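Local coordinates for protein integral membrane indolylacetylinositol arabinosyltransferase EmbC (Mycolicibacterium smegmatis, PDB 7BVE) that probably transfers arabinose units as a membrane-embedded glycosyltransferase, building arabinan for the mycobacterial cell wall, and is bound here by ethambutol, at residues F303-S308 and S487-V492; V64-T69 and T203-Y208. All coordinates share one frame; numbering follows the deposited sequence.

Contact 1: F303-S308 and S487-V492; sequences FGTPES and SFKSAV
Helix 479-492 of the GT-C membrane glycosyltransferase region lays its last turns against the loop between helices 281-293 and 314-320, and Lys489 and Phe488 do most of the work. Lys489 starts with CG anti to its own carbonyl carbon (chi1 -70°) and runs fully extended from there, so the chain reaches as a straight arm across to the loop, whose nearest CA, that of Thr305, is 8.3 Å from Lys489 CA. The arm ends in a hydrogen bond, NZ to the carbonyl O of Pro306 at 2.6 Å. That oxygen takes a second donor from within its own loop, Ser308 OG, so two bonds grip it; both donors stand above the carbonyl plane. On the way Lys489 CE meets Thr305 OG1 tip to tip at 3.5 Å, the hydroxyl itself being hydrogen-bonded to the carbonyl of Trp302. The side chain of Glu307 comes about 4 Å, nearest atoms, from the bound ethambutol, which puts this loop beside the drug; its OE2 stays 4.5 Å from Lys489 NZ, too long for a salt bridge, though the opposite charges may still favour each other.

One residue back on the helix, Phe488 has CG anti to the backbone N (chi1 -177°), which carries its ring down to Phe303. Val492 CG2, one helical turn on, lies over one face of the Phe488 ring, toward its rim, while Tyr63 packs edge-to-face with Phe303. The two phenylalanines meet rim to rim, their planes inclined at 39° and neither ring over the other, with Phe303 CD2 3.4 Å from Phe488 CE2.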
loop_
_atom_site.group_PDB
_atom_site.type_symbol
_atom_site.label_atom_id
_atom_site.label_comp_id
_atom_site.label_asym_id
_atom_site.label_seq_id
_atom_site.Cartn_x
_atom_site.Cartn_y
_atom_site.Cartn_z
ATOM N N PHE A 303 3.051 -22.007 -19.172
ATOM C CA PHE A 303 3.602 -22.815 -20.264
ATOM C C PHE A 303 3.072 -24.245 -20.299
ATOM O O PHE A 303 3.690 -25.124 -20.890
ATOM C CB PHE A 303 5.128 -22.812 -20.187
ATOM C CG PHE A 303 5.738 -21.476 -20.467
ATOM C CD1 PHE A 303 5.260 -20.681 -21.464
ATOM C CD2 PHE A 303 6.685 -20.954 -19.623
ATOM C CE1 PHE A 303 5.811 -19.446 -21.676
ATOM C CE2 PHE A 303 7.212 -19.708 -19.827
ATOM C CZ PHE A 303 6.771 -18.961 -20.854
ATOM N N GLY A 304 1.934 -24.510 -19.669
ATOM C CA GLY A 304 1.400 -25.854 -19.674
ATOM C C GLY A 304 1.963 -26.774 -18.622
ATOM O O GLY A 304 1.758 -27.985 -18.706
ATOM N N THR A 305 2.654 -26.191 -17.634
ATOM C CA THR A 305 3.210 -26.959 -16.486
ATOM C C THR A 305 2.022 -27.388 -15.618
ATOM O O THR A 305 1.098 -26.566 -15.457
ATOM C CB THR A 305 4.225 -26.123 -15.697
ATOM O OG1 THR A 305 3.599 -24.892 -15.334
ATOM C CG2 THR A 305 5.490 -25.842 -16.478
ATOM N N PRO A 306 1.987 -28.616 -15.055
ATOM C CA PRO A 306 0.826 -29.082 -14.301
ATOM C C PRO A 306 0.741 -28.444 -12.919
ATOM O O PRO A 306 1.666 -27.802 -12.442
ATOM C CB PRO A 306 1.069 -30.577 -14.204
ATOM C CG PRO A 306 2.517 -30.709 -14.238
ATOM C CD PRO A 306 2.997 -29.670 -15.163
ATOM N N GLU A 307 -0.416 -28.628 -12.286
ATOM C CA GLU A 307 -0.594 -28.421 -10.849
ATOM C C GLU A 307 0.086 -29.596 -10.160
ATOM O O GLU A 307 -0.483 -30.679 -10.003
ATOM C CB GLU A 307 -2.072 -28.354 -10.505
ATOM C CG GLU A 307 -2.788 -27.194 -11.120
ATOM C CD GLU A 307 -2.442 -25.877 -10.466
ATOM O OE1 GLU A 307 -2.209 -25.860 -9.241
ATOM O OE2 GLU A 307 -2.406 -24.851 -11.172
ATOM N N SER A 308 1.341 -29.383 -9.771
ATOM C CA SER A 308 2.235 -30.529 -9.669
ATOM C C SER A 308 1.995 -31.349 -8.397
ATOM O O SER A 308 1.672 -32.528 -8.548
ATOM C CB SER A 308 3.696 -30.086 -9.870
ATOM O OG SER A 308 3.907 -29.520 -11.148
ATOM N N SER A 487 10.148 -25.388 -9.219
ATOM C CA SER A 487 11.231 -24.410 -9.291
ATOM C C SER A 487 10.991 -23.395 -10.402
ATOM O O SER A 487 11.255 -22.199 -10.232
ATOM C CB SER A 487 12.557 -25.125 -9.511
ATOM O OG SER A 487 12.839 -26.004 -8.442
ATOM N N PHE A 488 10.436 -23.848 -11.526
ATOM C CA PHE A 488 10.174 -22.965 -12.655
ATOM C C PHE A 488 9.019 -22.009 -12.377
ATOM O O PHE A 488 9.082 -20.839 -12.761
ATOM C CB PHE A 488 9.905 -23.821 -13.886
ATOM C CG PHE A 488 9.688 -23.045 -15.135
ATOM C CD1 PHE A 488 10.740 -22.402 -15.752
ATOM C CD2 PHE A 488 8.442 -22.997 -15.722
ATOM C CE1 PHE A 488 10.547 -21.701 -16.907
ATOM C CE2 PHE A 488 8.251 -22.299 -16.873
ATOM C CZ PHE A 488 9.306 -21.652 -17.467
ATOM N N LYS A 489 7.959 -22.483 -11.710
ATOM C CA LYS A 489 6.858 -21.601 -11.331
ATOM C C LYS A 489 7.297 -20.566 -10.315
ATOM O O LYS A 489 6.806 -19.435 -10.321
ATOM C CB LYS A 489 5.700 -22.396 -10.747
ATOM C CG LYS A 489 4.948 -23.237 -11.709
ATOM C CD LYS A 489 3.847 -23.939 -10.978
ATOM C CE LYS A 489 3.104 -24.859 -11.891
ATOM N NZ LYS A 489 2.033 -25.556 -11.155
ATOM N N SER A 490 8.198 -20.946 -9.407
ATOM C CA SER A 490 8.737 -19.971 -8.468
ATOM C C SER A 490 9.618 -18.951 -9.173
ATOM O O SER A 490 9.641 -17.777 -8.793
ATOM C CB SER A 490 9.519 -20.682 -7.374
ATOM O OG SER A 490 10.091 -19.746 -6.486
ATOM N N ALA A 491 10.346 -19.378 -10.208
ATOM C CA ALA A 491 11.210 -18.451 -10.933
ATOM C C ALA A 491 10.407 -17.480 -11.788
ATOM O O ALA A 491 10.756 -16.301 -11.882
ATOM C CB ALA A 491 12.195 -19.223 -11.801
ATOM N N VAL A 492 9.334 -17.947 -12.416
ATOM C CA VAL A 492 8.563 -17.120 -13.338
ATOM C C VAL A 492 7.578 -16.238 -12.589
ATOM O O VAL A 492 7.642 -15.009 -12.668
ATOM C CB VAL A 492 7.816 -17.986 -14.369
ATOM C CG1 VAL A 492 6.899 -17.136 -15.210
ATOM C CG2 VAL A 492 8.794 -18.705 -15.255
#

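Contact 2: V64-T69 and T203-Y208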
loop_
_atom_site.group_PDB
_atom_site.type_symbol
_atom_site.label_atom_id
_atom_site.label_comp_id
_atom_site.label_asym_id
_atom_site.label_seq_id
_atom_site.Cartn_x
_atom_site.Cartn_y
_atom_site.Cartn_z
ATOM N N VAL A 64 7.928 -23.648 -27.368
ATOM C CA VAL A 64 9.179 -24.022 -28.027
ATOM C C VAL A 64 9.272 -25.537 -28.068
ATOM O O VAL A 64 8.750 -26.236 -27.197
ATOM C CB VAL A 64 10.445 -23.438 -27.341
ATOM C CG1 VAL A 64 10.612 -21.956 -27.577
ATOM C CG2 VAL A 64 10.410 -23.691 -25.869
ATOM N N ALA A 65 9.946 -26.040 -29.090
ATOM C CA ALA A 65 10.252 -27.453 -29.206
ATOM C C ALA A 65 11.590 -27.729 -28.542
ATOM O O ALA A 65 12.401 -26.823 -28.353
ATOM C CB ALA A 65 10.292 -27.878 -30.671
ATOM N N THR A 66 11.826 -28.988 -28.191
ATOM C CA THR A 66 13.117 -29.333 -27.611
ATOM C C THR A 66 14.214 -29.489 -28.657
ATOM O O THR A 66 15.371 -29.690 -28.287
ATOM C CB THR A 66 13.001 -30.617 -26.786
ATOM O OG1 THR A 66 12.630 -31.707 -27.632
ATOM C CG2 THR A 66 11.955 -30.461 -25.716
ATOM N N ASP A 67 13.879 -29.373 -29.937
ATOM C CA ASP A 67 14.753 -29.683 -31.056
ATOM C C ASP A 67 14.106 -29.129 -32.312
ATOM O O ASP A 67 12.883 -29.141 -32.426
ATOM C CB ASP A 67 14.953 -31.196 -31.174
ATOM C CG ASP A 67 15.841 -31.583 -32.324
ATOM O OD1 ASP A 67 17.068 -31.416 -32.213
ATOM O OD2 ASP A 67 15.309 -32.061 -33.349
ATOM N N LEU A 68 14.919 -28.644 -33.242
ATOM C CA LEU A 68 14.412 -28.095 -34.490
ATOM C C LEU A 68 15.488 -28.224 -35.551
ATOM O O LEU A 68 16.659 -27.963 -35.285
ATOM C CB LEU A 68 13.986 -26.634 -34.318
ATOM C CG LEU A 68 13.420 -25.887 -35.522
ATOM C CD1 LEU A 68 12.210 -26.579 -36.068
ATOM C CD2 LEU A 68 13.056 -24.492 -35.112
ATOM N N THR A 69 15.092 -28.646 -36.748
ATOM C CA THR A 69 16.055 -28.911 -37.816
ATOM C C THR A 69 15.366 -28.690 -39.154
ATOM O O THR A 69 14.461 -29.447 -39.508
ATOM C CB THR A 69 16.598 -30.334 -37.712
ATOM O OG1 THR A 69 17.342 -30.487 -36.498
ATOM C CG2 THR A 69 17.495 -30.660 -38.887
ATOM N N THR A 203 10.715 -31.850 -32.452
ATOM C CA THR A 203 10.172 -32.736 -31.433
ATOM C C THR A 203 9.472 -31.892 -30.383
ATOM O O THR A 203 10.106 -31.072 -29.718
ATOM C CB THR A 203 11.254 -33.586 -30.776
ATOM O OG1 THR A 203 12.107 -32.745 -30.004
ATOM C CG2 THR A 203 12.078 -34.291 -31.821
ATOM N N ILE A 204 8.169 -32.104 -30.230
ATOM C CA ILE A 204 7.376 -31.299 -29.318
ATOM C C ILE A 204 7.626 -31.765 -27.889
ATOM O O ILE A 204 7.807 -32.959 -27.622
ATOM C CB ILE A 204 5.892 -31.410 -29.707
ATOM C CG1 ILE A 204 5.732 -31.103 -31.184
ATOM C CG2 ILE A 204 5.058 -30.413 -28.968
ATOM C CD1 ILE A 204 4.402 -31.474 -31.718
ATOM N N ASP A 205 7.658 -30.814 -26.958
ATOM C CA ASP A 205 7.891 -31.114 -25.549
ATOM C C ASP A 205 6.622 -31.691 -24.926
ATOM O O ASP A 205 5.823 -30.999 -24.296
ATOM C CB ASP A 205 8.351 -29.865 -24.817
ATOM C CG ASP A 205 8.669 -30.127 -23.369
ATOM O OD1 ASP A 205 9.708 -30.754 -23.089
ATOM O OD2 ASP A 205 7.877 -29.701 -22.506
ATOM N N THR A 206 6.429 -32.990 -25.123
ATOM C CA THR A 206 5.357 -33.716 -24.450
ATOM C C THR A 206 5.909 -34.488 -23.255
ATOM O O THR A 206 5.841 -35.708 -23.198
ATOM C CB THR A 206 4.669 -34.666 -25.418
ATOM O OG1 THR A 206 5.537 -35.767 -25.691
ATOM C CG2 THR A 206 4.383 -33.969 -26.710
ATOM N N ARG A 207 6.461 -33.770 -22.286
ATOM C CA ARG A 207 7.055 -34.449 -21.148
ATOM C C ARG A 207 6.052 -34.744 -20.051
ATOM O O ARG A 207 6.369 -35.505 -19.137
ATOM C CB ARG A 207 8.208 -33.634 -20.566
ATOM C CG ARG A 207 7.786 -32.424 -19.807
ATOM C CD ARG A 207 8.963 -31.652 -19.263
ATOM N NE ARG A 207 9.693 -30.935 -20.298
ATOM C CZ ARG A 207 10.830 -30.285 -20.089
ATOM N NH1 ARG A 207 11.370 -30.262 -18.883
ATOM N NH2 ARG A 207 11.427 -29.656 -21.084
ATOM N N TYR A 208 4.858 -34.167 -20.117
ATOM C CA TYR A 208 3.824 -34.402 -19.127
ATOM C C TYR A 208 2.738 -35.326 -19.647
ATOM O O TYR A 208 1.764 -35.577 -18.939
ATOM C CB TYR A 208 3.211 -33.079 -18.684
ATOM C CG TYR A 208 4.223 -32.080 -18.198
ATOM C CD1 TYR A 208 4.876 -32.259 -16.995
ATOM C CD2 TYR A 208 4.507 -30.942 -18.932
ATOM C CE1 TYR A 208 5.808 -31.352 -16.549
ATOM C CE2 TYR A 208 5.431 -30.022 -18.488
ATOM C CZ TYR A 208 6.075 -30.236 -17.296
ATOM O OH TYR A 208 7.000 -29.333 -16.845
#
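Thr66 and Thr203 share the same first torsion, chi1 63° and 68°, which sets each OG1 in the crowded position between backbone N and carbonyl carbon and brings the two hydroxyls together where strands 67-71 and 201-203 pair. These are neighbouring antiparallel strands of the sheet in the concanavalin-like N-terminal domain, and the contact lies at the end where 201-203 runs out into the loop leading to helix 214-238. The side chains cross at about a right angle, and Thr203 OG1 donates to Thr66 OG1 over 2.6 Å. Beneath them the backbone is tied as well: Thr66 N lies almost on the extended C=O axis of Thr203, 3.1 Å from its O, although the N-H is bent to 147°. Ala65 CB rests on that same oxygen, while Asp67 CB lies against Thr203 OG1. The next backbone link, Thr203 N to Asp67 O, is weak.

Further along, Asp205 sits at the centre of an inverse gamma turn, closed by Thr206 N bonding to Ile204 O. Its CG is anti to the backbone N, and Arg207 presents its guanidinium side-on in a salt bridge, NE and NH2 both donating to Asp205 OD1. NE takes the syn lone pair, whereas NH2 comes from above the carboxylate plane; Arg207 NH2 also binds the carbonyl of Ala1069, reaching the C-terminal tail. With the carboxylate so anchored, the methyl carbon Thr66 CG2 packs 3.5 Å from Asp205 OD1.

Overall arrangement
Contact 1 is partly buried, its centre about 17 Å from the centre of the chain and beside the ethambutol pocket, whereas contact 2 is a surface contact in the concanavalin-like domain, its centre about 29 Å from that of the chain. They join different elements: a helix end to a loop in the first, the end of an antiparallel strand pair, where one strand passes into a loop, in the second. Contact 1 combines aromatic packing with one long lysine reaching a carbonyl; contact 2 relies on short side chains and backbone bonds. Yet they touch through Tyr208, whose CE1 packs 3.6 Å from Pro306 CD, so the sheet's exit loop leans on the loop of the membrane domain.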